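Local coordinates for protein putative Scyalone Dehydratase (PDB 3EF8) that is of unproven function but, as a member of the SnoaL-like branch of the NTF2 superfamily, probably acts as a lyase related to scytalone dehydratase, at residues 88-93 against 111-116; 68-73 against 95-100; 28-33 against 55-60; 41-46 against 142-147. All blocks are in the same frame, centred on the assembly; numbering follows the deposited sequence. Where two conformers were deposited one is given.

Contact 1 (88-93 against 111-116)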
loop_
_atom_site.group_PDB
_atom_site.type_symbol
_atom_site.label_atom_id
_atom_site.label_comp_id
_atom_site.label_asym_id
_atom_site.label_seq_id
_atom_site.Cartn_x
_atom_site.Cartn_y
_atom_site.Cartn_z
ATOM N N ASN A 88 -0.951 -16.349 11.402
ATOM C CA ASN A 88 -2.240 -15.730 11.137
ATOM C C ASN A 88 -1.936 -14.301 10.668
ATOM O O ASN A 88 -1.108 -13.589 11.226
ATOM C CB ASN A 88 -3.069 -15.694 12.404
ATOM C CG ASN A 88 -3.439 -17.066 12.888
ATOM O OD1 ASN A 88 -3.595 -17.969 12.087
ATOM N ND2 ASN A 88 -3.612 -17.219 14.223
ATOM N N VAL A 89 -2.593 -13.920 9.580
ATOM C CA VAL A 89 -2.318 -12.628 8.947
ATOM C C VAL A 89 -3.604 -11.850 8.713
ATOM O O VAL A 89 -4.631 -12.404 8.293
ATOM C CB VAL A 89 -1.671 -12.851 7.581
ATOM C CG1 VAL A 89 -1.108 -11.515 6.957
ATOM C CG2 VAL A 89 -0.517 -13.901 7.706
ATOM N N ARG A 90 -3.567 -10.560 8.976
ATOM C CA ARG A 90 -4.655 -9.646 8.649
ATOM C C ARG A 90 -4.078 -8.607 7.730
ATOM O O ARG A 90 -2.970 -8.099 7.950
ATOM C CB ARG A 90 -5.217 -8.939 9.878
ATOM C CG ARG A 90 -6.406 -8.032 9.584
ATOM C CD ARG A 90 -6.794 -7.208 10.802
ATOM N NE ARG A 90 -5.806 -6.182 11.062
ATOM C CZ ARG A 90 -5.468 -5.761 12.260
ATOM N NH1 ARG A 90 -5.982 -6.317 13.348
ATOM N NH2 ARG A 90 -4.609 -4.781 12.359
ATOM N N SER A 91 -4.779 -8.302 6.641
ATOM C CA SER A 91 -4.289 -7.293 5.704
ATOM C C SER A 91 -5.433 -6.609 4.983
ATOM O O SER A 91 -6.593 -6.996 5.108
ATOM C CB SER A 91 -3.359 -7.889 4.672
ATOM O OG SER A 91 -4.034 -8.852 3.856
ATOM N N VAL A 92 -5.086 -5.521 4.330
ATOM C CA VAL A 92 -6.025 -4.719 3.543
ATOM C C VAL A 92 -5.726 -4.875 2.070
ATOM O O VAL A 92 -4.570 -5.031 1.661
ATOM C CB VAL A 92 -5.964 -3.233 3.958
ATOM C CG1 VAL A 92 -6.803 -2.339 3.029
ATOM C CG2 VAL A 92 -6.431 -3.067 5.395
ATOM N N VAL A 93 -6.794 -4.922 1.268
ATOM C CA VAL A 93 -6.680 -5.021 -0.183
ATOM C C VAL A 93 -7.524 -3.986 -0.880
ATOM O O VAL A 93 -8.636 -3.686 -0.470
ATOM C CB VAL A 93 -6.987 -6.471 -0.698
ATOM C CG1 VAL A 93 -8.424 -6.867 -0.420
ATOM C CG2 VAL A 93 -6.673 -6.588 -2.161
ATOM N N GLN A 111 -10.552 -6.742 3.398
ATOM C CA GLN A 111 -9.626 -7.245 4.409
ATOM C C GLN A 111 -9.444 -8.721 4.189
ATOM O O GLN A 111 -10.442 -9.434 3.978
ATOM C CB GLN A 111 -10.197 -7.027 5.813
ATOM C CG GLN A 111 -10.624 -5.620 6.100
ATOM C CD GLN A 111 -11.348 -5.497 7.457
ATOM O OE1 GLN A 111 -11.750 -6.526 8.033
ATOM N NE2 GLN A 111 -11.547 -4.277 7.931
ATOM N N TYR A 112 -8.234 -9.210 4.267
ATOM C CA TYR A 112 -7.988 -10.626 4.278
ATOM C C TYR A 112 -7.584 -11.107 5.640
ATOM O O TYR A 112 -6.671 -10.561 6.229
ATOM C CB TYR A 112 -6.887 -11.006 3.283
ATOM C CG TYR A 112 -7.340 -11.302 1.896
ATOM C CD1 TYR A 112 -8.092 -12.426 1.658
ATOM C CD2 TYR A 112 -6.996 -10.504 0.856
ATOM C CE1 TYR A 112 -8.509 -12.778 0.421
ATOM C CE2 TYR A 112 -7.422 -10.861 -0.474
ATOM C CZ TYR A 112 -8.157 -11.996 -0.636
ATOM O OH TYR A 112 -8.639 -12.381 -1.905
ATOM N N PHE A 113 -8.233 -12.183 6.074
ATOM C CA PHE A 113 -7.884 -12.888 7.298
ATOM C C PHE A 113 -7.387 -14.250 6.848
ATOM O O PHE A 113 -8.169 -15.094 6.429
ATOM C CB PHE A 113 -9.054 -12.965 8.272
ATOM C CG PHE A 113 -9.317 -11.676 8.977
ATOM C CD1 PHE A 113 -9.935 -10.630 8.324
ATOM C CD2 PHE A 113 -8.870 -11.469 10.261
ATOM C CE1 PHE A 113 -10.103 -9.413 8.954
ATOM C CE2 PHE A 113 -9.081 -10.248 10.877
ATOM C CZ PHE A 113 -9.704 -9.245 10.221
ATOM N N ASP A 114 -6.092 -14.467 6.936
ATOM C CA ASP A 114 -5.437 -15.630 6.413
ATOM C C ASP A 114 -4.708 -16.428 7.483
ATOM O O ASP A 114 -4.286 -15.884 8.508
ATOM C CB ASP A 114 -4.374 -15.191 5.371
ATOM C CG ASP A 114 -4.945 -14.400 4.183
ATOM O OD1 ASP A 114 -6.060 -14.734 3.701
ATOM O OD2 ASP A 114 -4.212 -13.470 3.730
ATOM N N THR A 115 -4.604 -17.734 7.253
ATOM C CA THR A 115 -3.617 -18.569 7.921
ATOM C C THR A 115 -2.727 -19.166 6.856
ATOM O O THR A 115 -3.224 -19.760 5.860
ATOM C CB THR A 115 -4.287 -19.695 8.750
ATOM O OG1 THR A 115 -5.098 -19.092 9.769
ATOM C CG2 THR A 115 -3.218 -20.649 9.387
ATOM N N VAL A 116 -1.440 -18.942 7.045
ATOM C CA VAL A 116 -0.383 -19.419 6.192
ATOM C C VAL A 116 0.472 -20.451 6.955
ATOM O O VAL A 116 0.640 -20.391 8.178
ATOM C CB VAL A 116 0.461 -18.240 5.622
ATOM C CG1 VAL A 116 -0.449 -17.343 4.759
ATOM C CG2 VAL A 116 1.139 -17.464 6.712
HETATM O O HOH W 1 -3.986 -11.182 5.212
#
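The antiparallel hairpin of strands 86-99 and 106-119, part of the curved sheet, pairs Arg90 with Phe113 and Ser91 with Tyr112. The aliphatic part of Arg90 lies beside the phenyl ring and points the same way, its CG 3.9 Å from the ring centroid of Phe113, a CH-pi contact over one face. With CG anti to the backbone N (chi1 -177°) the chain starts out alongside the ring; beyond it the guanidinium forms a salt bridge with Asp19 and a cation-pi contact with Tyr22, both of the second subunit. A long side chain suits this place because its methylenes cover an aromatic while its charge serves the subunit interface. On the same face, Thr115 OG1 donates to Asn88 OD1 at 3.0 Å.

The other face is helix-covered, Met17 of helix 3-25 touching Val89, Ser91 and Asp114. Here a water links three groups: it accepts from Ser91 OG at 2.7 Å and donates to Tyr112 O and to Asp114 OD2, the last at 2.7 Å. Asp114 OD2 also forms a salt bridge with Arg128, giving this oxygen two partners. Val89 CG2 meets Val116 CG2 at 4.1 Å, branched residues suited to extended backbone. Two pairs of backbone bonds, Val89 with Asp114 and Ser91 with Tyr112, complete the regular antiparallel ladder found in the curved sheet of the NTF2-like alpha+beta fold.

Contact 2 (68-73 against 95-100)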
loop_
_atom_site.group_PDB
_atom_site.type_symbol
_atom_site.label_atom_id
_atom_site.label_comp_id
_atom_site.label_asym_id
_atom_site.label_seq_id
_atom_site.Cartn_x
_atom_site.Cartn_y
_atom_site.Cartn_z
ATOM N N ARG A 68 -10.406 -7.853 -18.528
ATOM C CA ARG A 68 -9.298 -7.467 -19.402
ATOM C C ARG A 68 -8.060 -7.207 -18.563
ATOM O O ARG A 68 -6.941 -7.243 -19.058
ATOM C CB ARG A 68 -9.640 -6.222 -20.213
ATOM C CG ARG A 68 -10.772 -6.455 -21.196
ATOM C CD ARG A 68 -11.005 -5.220 -22.020
ATOM N NE ARG A 68 -11.731 -4.207 -21.275
ATOM C CZ ARG A 68 -11.778 -2.930 -21.625
ATOM N NH1 ARG A 68 -11.131 -2.517 -22.703
ATOM N NH2 ARG A 68 -12.482 -2.064 -20.916
ATOM N N GLY A 69 -8.286 -6.911 -17.284
ATOM C CA GLY A 69 -7.175 -6.663 -16.368
ATOM C C GLY A 69 -7.669 -6.459 -14.963
ATOM O O GLY A 69 -8.818 -6.111 -14.757
ATOM N N THR A 70 -6.759 -6.718 -14.024
ATOM C CA THR A 70 -6.977 -6.426 -12.602
ATOM C C THR A 70 -5.693 -5.833 -12.028
ATOM O O THR A 70 -4.588 -6.045 -12.533
ATOM C CB THR A 70 -7.381 -7.679 -11.776
ATOM O OG1 THR A 70 -6.364 -8.660 -11.822
ATOM C CG2 THR A 70 -8.633 -8.362 -12.271
ATOM N N SER A 71 -5.858 -5.080 -10.942
ATOM C CA SER A 71 -4.737 -4.565 -10.202
ATOM C C SER A 71 -5.007 -4.722 -8.708
ATOM O O SER A 71 -6.001 -4.241 -8.216
ATOM C CB SER A 71 -4.532 -3.095 -10.543
ATOM O OG SER A 71 -3.303 -2.605 -10.050
ATOM N N HIS A 72 -4.108 -5.439 -8.033
ATOM C CA HIS A 72 -4.231 -5.692 -6.609
ATOM C C HIS A 72 -3.097 -5.010 -5.853
ATOM O O HIS A 72 -1.933 -5.144 -6.147
ATOM C CB HIS A 72 -4.185 -7.187 -6.333
ATOM C CG HIS A 72 -5.407 -7.911 -6.742
ATOM N ND1 HIS A 72 -5.717 -8.172 -8.066
ATOM C CD2 HIS A 72 -6.449 -8.376 -6.014
ATOM C CE1 HIS A 72 -6.899 -8.766 -8.127
ATOM N NE2 HIS A 72 -7.361 -8.924 -6.895
ATOM N N HIS A 73 -3.526 -4.265 -4.847
ATOM C CA HIS A 73 -2.662 -3.461 -4.008
ATOM C C HIS A 73 -2.891 -3.936 -2.576
ATOM O O HIS A 73 -3.949 -3.712 -1.999
ATOM C CB HIS A 73 -3.064 -1.975 -4.139
ATOM C CG HIS A 73 -3.094 -1.501 -5.564
ATOM N ND1 HIS A 73 -2.113 -0.674 -6.081
ATOM C CD2 HIS A 73 -3.926 -1.806 -6.589
ATOM C CE1 HIS A 73 -2.356 -0.503 -7.383
ATOM N NE2 HIS A 73 -3.430 -1.193 -7.714
ATOM N N ALA A 95 -8.588 -3.760 -4.846
ATOM C CA ALA A 95 -8.551 -4.561 -6.049
ATOM C C ALA A 95 -9.447 -3.929 -7.102
ATOM O O ALA A 95 -10.622 -3.733 -6.859
ATOM C CB ALA A 95 -8.980 -6.017 -5.761
ATOM N N ILE A 96 -8.825 -3.564 -8.231
ATOM C CA ILE A 96 -9.555 -2.888 -9.325
ATOM C C ILE A 96 -9.681 -3.877 -10.471
ATOM O O ILE A 96 -8.757 -4.518 -10.847
ATOM C CB ILE A 96 -8.845 -1.627 -9.769
ATOM C CG1 ILE A 96 -8.625 -0.645 -8.590
ATOM C CG2 ILE A 96 -9.676 -0.907 -10.869
ATOM C CD1 ILE A 96 -7.278 -0.882 -7.842
ATOM N N HIS A 97 -10.892 -3.954 -10.998
ATOM C CA HIS A 97 -11.223 -4.886 -12.068
ATOM C C HIS A 97 -11.767 -4.191 -13.311
ATOM O O HIS A 97 -12.770 -3.471 -13.218
ATOM C CB HIS A 97 -12.307 -5.846 -11.554
ATOM C CG HIS A 97 -11.950 -6.554 -10.294
ATOM N ND1 HIS A 97 -11.996 -5.911 -9.075
ATOM C CD2 HIS A 97 -11.576 -7.827 -10.046
ATOM C CE1 HIS A 97 -11.614 -6.758 -8.134
ATOM N NE2 HIS A 97 -11.378 -7.927 -8.690
ATOM N N ARG A 98 -11.087 -4.422 -14.430
ATOM C CA ARG A 98 -11.511 -3.833 -15.738
ATOM C C ARG A 98 -12.148 -5.004 -16.478
ATOM O O ARG A 98 -11.514 -6.019 -16.781
ATOM C CB ARG A 98 -10.340 -3.267 -16.527
ATOM C CG ARG A 98 -10.845 -2.706 -17.865
ATOM C CD ARG A 98 -10.133 -1.516 -18.342
ATOM N NE ARG A 98 -10.232 -0.427 -17.399
ATOM C CZ ARG A 98 -9.447 0.635 -17.443
ATOM N NH1 ARG A 98 -8.518 0.714 -18.375
ATOM N NH2 ARG A 98 -9.553 1.553 -16.514
ATOM N N TYR A 99 -13.455 -4.848 -16.691
ATOM C CA TYR A 99 -14.242 -5.927 -17.244
ATOM C C TYR A 99 -14.113 -6.050 -18.757
ATOM O O TYR A 99 -13.821 -5.105 -19.429
ATOM C CB TYR A 99 -15.711 -5.748 -16.848
ATOM C CG TYR A 99 -15.917 -5.783 -15.349
ATOM C CD1 TYR A 99 -15.995 -6.997 -14.677
ATOM C CD2 TYR A 99 -16.056 -4.602 -14.624
ATOM C CE1 TYR A 99 -16.163 -7.044 -13.275
ATOM C CE2 TYR A 99 -16.251 -4.639 -13.243
ATOM C CZ TYR A 99 -16.302 -5.848 -12.594
ATOM O OH TYR A 99 -16.470 -5.835 -11.219
ATOM N N THR A 100 -14.369 -7.261 -19.237
ATOM C CA THR A 100 -14.389 -7.538 -20.681
ATOM C C THR A 100 -15.689 -7.013 -21.292
ATOM O O THR A 100 -15.701 -6.567 -22.437
ATOM C CB THR A 100 -14.150 -9.021 -20.964
ATOM O OG1 THR A 100 -15.011 -9.820 -20.148
ATOM C CG2 THR A 100 -12.703 -9.364 -20.665
HETATM O O HOH W 2 -14.985 -2.412 -19.389
#
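His72 and Ala95 meet in the close-packed half of this antiparallel pairing, where Ala95 CB sits 3.5 Å from His72 CD2 and equally near NE2. A methyl group is small enough to fit under the imidazole at a non-hydrogen-bonded pair. His72 CG is anti to its carbonyl carbon (chi1 -73°), beside the backbone N, and ND1 bonds to Asp25, as does Thr70 OG1. An alanine in place of His72 would probably leave a gap beside the Ala95 methyl and deprive Asp25 of one of its two partners here. Thr70 CG2 touches His97 CD2 at 3.7 Å. On the reverse face, Ile96 CD1 lies 3.7 Å from His73 CD2, and the His73 ring is held by a hydrogen bond between its NE2 and Ser71 OG (2.7 Å).

At the other end the ladder is less regular, and the exposed Arg68 forms its solvent side. Arg68 and Gly69 both face Arg98, a classic beta bulge: Arg68 N bonds to Arg98 O at 2.8 Å, whereas the bond from Gly69 N is weak. The side-chain contacts of Arg68 are less certain, since it adopts two conformers; in the one described, NE donates to Tyr99 O at 2.9 Å and one guanidinium face rests against Arg98 CD. The two like charges are probably tolerated because Arg98 is paired with Asp105; its NH1 also bonds to Thr135 O of the third subunit.

Helix 3-25 covers the His72 side through Ser21 and Leu24, strand 106-119 continues the sheet beyond 95-100, and Met134 of the third subunit packs on Ile96 and Arg98.

Contact 3 (28-33 against 55-60)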
loop_
_atom_site.group_PDB
_atom_site.type_symbol
_atom_site.label_atom_id
_atom_site.label_comp_id
_atom_site.label_asym_id
_atom_site.label_seq_id
_atom_site.Cartn_x
_atom_site.Cartn_y
_atom_site.Cartn_z
ATOM N N HIS A 28 -2.247 -16.083 -14.095
ATOM C CA HIS A 28 -1.427 -17.283 -14.001
ATOM C C HIS A 28 -2.045 -18.230 -12.959
ATOM O O HIS A 28 -1.497 -18.367 -11.861
ATOM C CB HIS A 28 0.008 -16.976 -13.567
ATOM C CG HIS A 28 0.807 -16.147 -14.529
ATOM N ND1 HIS A 28 1.962 -15.510 -14.160
ATOM C CD2 HIS A 28 0.649 -15.904 -15.856
ATOM C CE1 HIS A 28 2.470 -14.879 -15.206
ATOM N NE2 HIS A 28 1.713 -15.126 -16.257
ATOM N N PRO A 29 -3.150 -18.902 -13.302
ATOM C CA PRO A 29 -3.853 -19.728 -12.286
ATOM C C PRO A 29 -3.055 -20.889 -11.705
ATOM O O PRO A 29 -3.230 -21.248 -10.531
ATOM C CB PRO A 29 -5.108 -20.209 -13.004
ATOM C CG PRO A 29 -4.825 -20.008 -14.450
ATOM C CD PRO A 29 -3.876 -18.876 -14.577
ATOM N N GLU A 30 -2.159 -21.494 -12.458
ATOM C CA GLU A 30 -1.343 -22.563 -11.887
ATOM C C GLU A 30 -0.333 -22.088 -10.867
ATOM O O GLU A 30 -0.005 -22.780 -9.869
ATOM C CB GLU A 30 -0.694 -23.440 -12.955
ATOM C CG GLU A 30 -1.676 -24.505 -13.411
ATOM C CD GLU A 30 -2.034 -25.583 -12.343
ATOM O OE1 GLU A 30 -1.123 -26.272 -11.816
ATOM O OE2 GLU A 30 -3.252 -25.784 -12.095
ATOM N N GLU A 31 0.191 -20.887 -11.068
ATOM C CA GLU A 31 1.092 -20.329 -10.094
ATOM C C GLU A 31 0.295 -20.025 -8.830
ATOM O O GLU A 31 0.770 -20.197 -7.726
ATOM C CB GLU A 31 1.769 -19.058 -10.617
ATOM C CG GLU A 31 2.723 -19.250 -11.756
ATOM C CD GLU A 31 4.056 -19.892 -11.379
ATOM O OE1 GLU A 31 4.369 -20.087 -10.182
ATOM O OE2 GLU A 31 4.812 -20.200 -12.321
ATOM N N LEU A 32 -0.923 -19.553 -9.002
ATOM C CA LEU A 32 -1.765 -19.234 -7.843
ATOM C C LEU A 32 -2.023 -20.475 -7.025
ATOM O O LEU A 32 -1.889 -20.483 -5.788
ATOM C CB LEU A 32 -3.104 -18.667 -8.252
ATOM C CG LEU A 32 -2.993 -17.295 -8.878
ATOM C CD1 LEU A 32 -4.343 -16.890 -9.344
ATOM C CD2 LEU A 32 -2.394 -16.247 -7.961
ATOM N N ALA A 33 -2.435 -21.541 -7.702
ATOM C CA ALA A 33 -2.769 -22.799 -7.001
ATOM C C ALA A 33 -1.564 -23.411 -6.306
ATOM O O ALA A 33 -1.712 -24.133 -5.304
ATOM C CB ALA A 33 -3.415 -23.813 -7.966
ATOM N N ALA A 55 -11.119 -27.400 -5.679
ATOM C CA ALA A 55 -12.276 -26.493 -5.678
ATOM C C ALA A 55 -11.773 -25.050 -5.838
ATOM O O ALA A 55 -12.411 -24.247 -6.500
ATOM C CB ALA A 55 -13.140 -26.649 -4.400
ATOM N N TYR A 56 -10.651 -24.736 -5.195
ATOM C CA TYR A 56 -10.081 -23.375 -5.280
ATOM C C TYR A 56 -9.676 -23.098 -6.735
ATOM O O TYR A 56 -9.971 -22.023 -7.317
ATOM C CB TYR A 56 -8.884 -23.179 -4.324
ATOM C CG TYR A 56 -8.071 -21.941 -4.686
ATOM C CD1 TYR A 56 -8.574 -20.676 -4.452
ATOM C CD2 TYR A 56 -6.869 -22.049 -5.343
ATOM C CE1 TYR A 56 -7.851 -19.526 -4.854
ATOM C CE2 TYR A 56 -6.149 -20.937 -5.738
ATOM C CZ TYR A 56 -6.626 -19.678 -5.467
ATOM O OH TYR A 56 -5.920 -18.544 -5.873
ATOM N N LYS A 57 -9.056 -24.089 -7.353
ATOM C CA LYS A 57 -8.617 -23.939 -8.741
ATOM C C LYS A 57 -9.809 -23.571 -9.609
ATOM O O LYS A 57 -9.698 -22.779 -10.538
ATOM C CB LYS A 57 -7.990 -25.241 -9.274
ATOM C CG LYS A 57 -6.585 -25.568 -8.767
ATOM C CD LYS A 57 -6.007 -26.813 -9.514
ATOM C CE LYS A 57 -4.475 -26.787 -9.585
ATOM N NZ LYS A 57 -3.832 -27.956 -10.254
ATOM N N LYS A 58 -10.970 -24.134 -9.287
ATOM C CA LYS A 58 -12.169 -23.911 -10.093
ATOM C C LYS A 58 -12.641 -22.480 -9.987
ATOM O O LYS A 58 -13.266 -21.957 -10.918
ATOM C CB LYS A 58 -13.320 -24.847 -9.692
ATOM C CG LYS A 58 -13.036 -26.308 -9.963
ATOM N N THR A 59 -12.321 -21.833 -8.867
ATOM C CA THR A 59 -12.781 -20.454 -8.645
ATOM C C THR A 59 -11.978 -19.486 -9.505
ATOM O O THR A 59 -12.323 -18.305 -9.625
ATOM C CB THR A 59 -12.664 -19.975 -7.178
ATOM O OG1 THR A 59 -11.288 -19.807 -6.813
ATOM C CG2 THR A 59 -13.389 -20.917 -6.210
ATOM N N LEU A 60 -10.936 -20.001 -10.135
ATOM C CA LEU A 60 -10.010 -19.173 -10.912
ATOM C C LEU A 60 -10.392 -19.164 -12.365
ATOM O O LEU A 60 -9.858 -18.386 -13.178
ATOM C CB LEU A 60 -8.584 -19.674 -10.791
ATOM C CG LEU A 60 -8.020 -19.659 -9.371
ATOM C CD1 LEU A 60 -6.612 -20.165 -9.351
ATOM C CD2 LEU A 60 -8.074 -18.262 -8.775
#
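Segments 28-33 and 55-60 each contribute a short piece of helix, with axes 10.0 Å apart at closest and N-to-C directions 145° apart, so they run roughly antiparallel. Leu60 fills the space between: its CD1 is 4.0 Å from Pro29 CB and also 4.0 Å from Leu32 CB. Proline suits the first turn of a helix, where its missing N-H costs no bond, and its ring adds apolar surface. Tyr56 brings its hydroxyl to Leu32, OH to CB 3.7 Å, and turns its ring edge to Ala33 CA; Phe36 stacks on that ring.

Toward the outside, Lys57 reaches across over Ala33, whose CB is 3.5 Å from Lys57 CE; a residue as small as alanine lets the chain pass close. Extended beyond CG, with chi4 179°, the lysine places NZ 2.9 Å from Glu30 OE2 in a salt bridge whose hydrogen bond is weak. An alanine in place of Lys57 would probably leave the Glu30 carboxylate without this counter-charge and uncover the Ala33 methyl. The chemistry is thus graded, leucines inward and an ion pair on the outer side, where it probably supplies a peripheral, solvent-screened link beside the apolar packing.

Contact 4 (41-46 against 142-147)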
loop_
_atom_site.group_PDB
_atom_site.type_symbol
_atom_site.label_atom_id
_atom_site.label_comp_id
_atom_site.label_asym_id
_atom_site.label_seq_id
_atom_site.Cartn_x
_atom_site.Cartn_y
_atom_site.Cartn_z
ATOM N N GLU A 41 -8.901 -23.894 2.688
ATOM C CA GLU A 41 -10.225 -23.313 2.686
ATOM C C GLU A 41 -10.136 -21.869 2.256
ATOM O O GLU A 41 -9.236 -21.123 2.665
ATOM C CB GLU A 41 -10.853 -23.308 4.074
ATOM C CG GLU A 41 -11.170 -24.662 4.583
ATOM C CD GLU A 41 -11.505 -24.645 6.068
ATOM O OE1 GLU A 41 -11.444 -23.558 6.711
ATOM O OE2 GLU A 41 -11.801 -25.733 6.599
ATOM N N VAL A 42 -11.078 -21.483 1.430
ATOM C CA VAL A 42 -11.219 -20.105 0.991
ATOM C C VAL A 42 -12.670 -19.684 1.156
ATOM O O VAL A 42 -13.593 -20.380 0.742
ATOM C CB VAL A 42 -10.697 -19.907 -0.455
ATOM C CG1 VAL A 42 -10.786 -18.498 -0.876
ATOM C CG2 VAL A 42 -9.261 -20.339 -0.557
ATOM N N SER A 43 -12.871 -18.528 1.777
ATOM C CA SER A 43 -14.186 -17.978 1.997
ATOM C C SER A 43 -14.267 -16.586 1.460
ATOM O O SER A 43 -13.604 -15.672 1.958
ATOM C CB SER A 43 -14.550 -17.966 3.473
ATOM O OG SER A 43 -15.794 -17.355 3.687
ATOM N N TYR A 44 -15.147 -16.400 0.483
ATOM C CA TYR A 44 -15.403 -15.085 -0.078
ATOM C C TYR A 44 -16.782 -14.530 0.303
ATOM O O TYR A 44 -17.002 -13.323 0.232
ATOM C CB TYR A 44 -15.237 -15.095 -1.589
ATOM C CG TYR A 44 -13.885 -15.563 -2.059
ATOM C CD1 TYR A 44 -12.721 -14.946 -1.605
ATOM C CD2 TYR A 44 -13.766 -16.605 -2.977
ATOM C CE1 TYR A 44 -11.473 -15.353 -2.037
ATOM C CE2 TYR A 44 -12.530 -17.027 -3.419
ATOM C CZ TYR A 44 -11.383 -16.397 -2.952
ATOM O OH TYR A 44 -10.143 -16.811 -3.387
ATOM N N ALA A 45 -17.682 -15.408 0.724
ATOM C CA ALA A 45 -19.031 -15.042 1.192
ATOM C C ALA A 45 -19.656 -16.190 1.979
ATOM O O ALA A 45 -19.176 -17.308 1.926
ATOM C CB ALA A 45 -19.921 -14.636 0.053
ATOM N N PRO A 46 -20.734 -15.909 2.712
ATOM C CA PRO A 46 -21.209 -16.932 3.629
ATOM C C PRO A 46 -21.623 -18.185 2.889
ATOM O O PRO A 46 -21.675 -19.276 3.470
ATOM C CB PRO A 46 -22.391 -16.258 4.338
ATOM C CG PRO A 46 -22.123 -14.783 4.199
ATOM C CD PRO A 46 -21.455 -14.637 2.856
ATOM N N ALA A 142 -22.828 -10.897 -2.863
ATOM C CA ALA A 142 -22.671 -11.579 -1.584
ATOM C C ALA A 142 -21.302 -11.231 -1.021
ATOM O O ALA A 142 -20.331 -11.011 -1.747
ATOM C CB ALA A 142 -22.780 -13.093 -1.735
ATOM N N ALA A 143 -21.242 -11.159 0.302
ATOM C CA ALA A 143 -19.966 -10.862 0.944
ATOM C C ALA A 143 -19.971 -11.225 2.407
ATOM O O ALA A 143 -21.016 -11.290 3.058
ATOM C CB ALA A 143 -19.697 -9.405 0.801
ATOM N N ASN A 144 -18.757 -11.450 2.939
ATOM C CA ASN A 144 -18.565 -11.583 4.387
ATOM C C ASN A 144 -18.355 -10.176 4.919
ATOM O O ASN A 144 -17.497 -9.458 4.430
ATOM C CB ASN A 144 -17.306 -12.370 4.717
ATOM C CG ASN A 144 -17.367 -13.819 4.286
ATOM O OD1 ASN A 144 -18.408 -14.477 4.476
ATOM N ND2 ASN A 144 -16.278 -14.337 3.705
ATOM N N PRO A 145 -19.121 -9.730 5.910
ATOM C CA PRO A 145 -18.922 -8.373 6.401
ATOM C C PRO A 145 -17.658 -8.280 7.243
ATOM O O PRO A 145 -17.153 -9.262 7.735
ATOM C CB PRO A 145 -20.135 -8.132 7.284
ATOM C CG PRO A 145 -20.655 -9.484 7.620
ATOM C CD PRO A 145 -20.277 -10.408 6.519
ATOM N N ILE A 146 -17.144 -7.051 7.374
ATOM C CA ILE A 146 -15.982 -6.851 8.247
ATOM C C ILE A 146 -16.330 -6.894 9.719
ATOM O O ILE A 146 -15.491 -7.133 10.559
ATOM C CB ILE A 146 -15.190 -5.588 7.916
ATOM C CG1 ILE A 146 -15.982 -4.317 8.146
ATOM C CG2 ILE A 146 -14.662 -5.669 6.466
ATOM C CD1 ILE A 146 -15.138 -3.031 8.141
ATOM N N GLY A 147 -17.606 -6.669 10.021
ATOM C CA GLY A 147 -18.060 -6.654 11.413
ATOM C C GLY A 147 -17.951 -5.275 12.056
ATOM O O GLY A 147 -17.710 -5.160 13.267
HETATM O O HOH W 3 -16.232 -10.971 1.445
HETATM O O HOH W 4 -17.637 -12.046 -2.112
#
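The flat carboxamide of Asn144 has the backbone of Ala45 over one face, Ala45 CA lying 3.7 Å from Asn144 CG, while Ser43 OG approaches its ND2 end near the plane. ND2 donates to Ser43 OG at 3.1 Å with an N-H...O angle of 151°, the hydroxyl tilted 19° out of the amide plane. The same nitrogen bonds to Leu130 O, so it is gripped from two strands. OD1 comes to 3.3 Å from Ala45 C and packs beside the Pro46 ring, where the proline nitrogen has no hydrogen to share. Asn144 CG is anti to its carbonyl carbon (chi1 -66°), which starts the side chain toward this backbone. Asparagine suits the place because one short, flat group offers the donor for both acceptors.

Beside it Ala45 CB meets Ala142 CB at 3.7 Å in an apolar contact, small residues that let the two segments come near. Pro46 CD packs closely against a polar atom, Ala143 O, at 3.4 Å. Where the backbones do not bond directly, water does the work. One molecule donates to Tyr44 O (2.8 Å) and accepts from Asn144 N; a second donates to both Tyr44 O (2.7 Å) and Ala142 O, giving the Tyr44 carbonyl two water partners. The Tyr44 ring itself meets Phe48 and Tyr112.

Tyr44 and Ala45 both face Phe48, a classic beta bulge at the corner after strand 40-43, and the arrangement is that of a C-terminal tail laid along such a bulged corner at the margin of an NTF2-like sheet.

Contacts 1 and 2 share strand 86-99 and join it to its two neighbours, 106-119 and 67-81; both depend on backbone ladders, and they touch where Val93 packs on His72 and His73. Contact 2 is the more buried, while contact 1 is partly buried, and in each the faces are shared between helix 3-25 and another subunit. Contacts 3 and 4 are also only partly buried, towards the surface. Contact 3 relies on apolar packing with an ion pair outside; contact 4 ties the C-terminal tail to a sheet corner by one side-chain amide and waters. Tyr56 of contact 3 packs on Tyr44 and Val42 of 41-46, and Ile146 of 142-147 on Gln111 of contact 1.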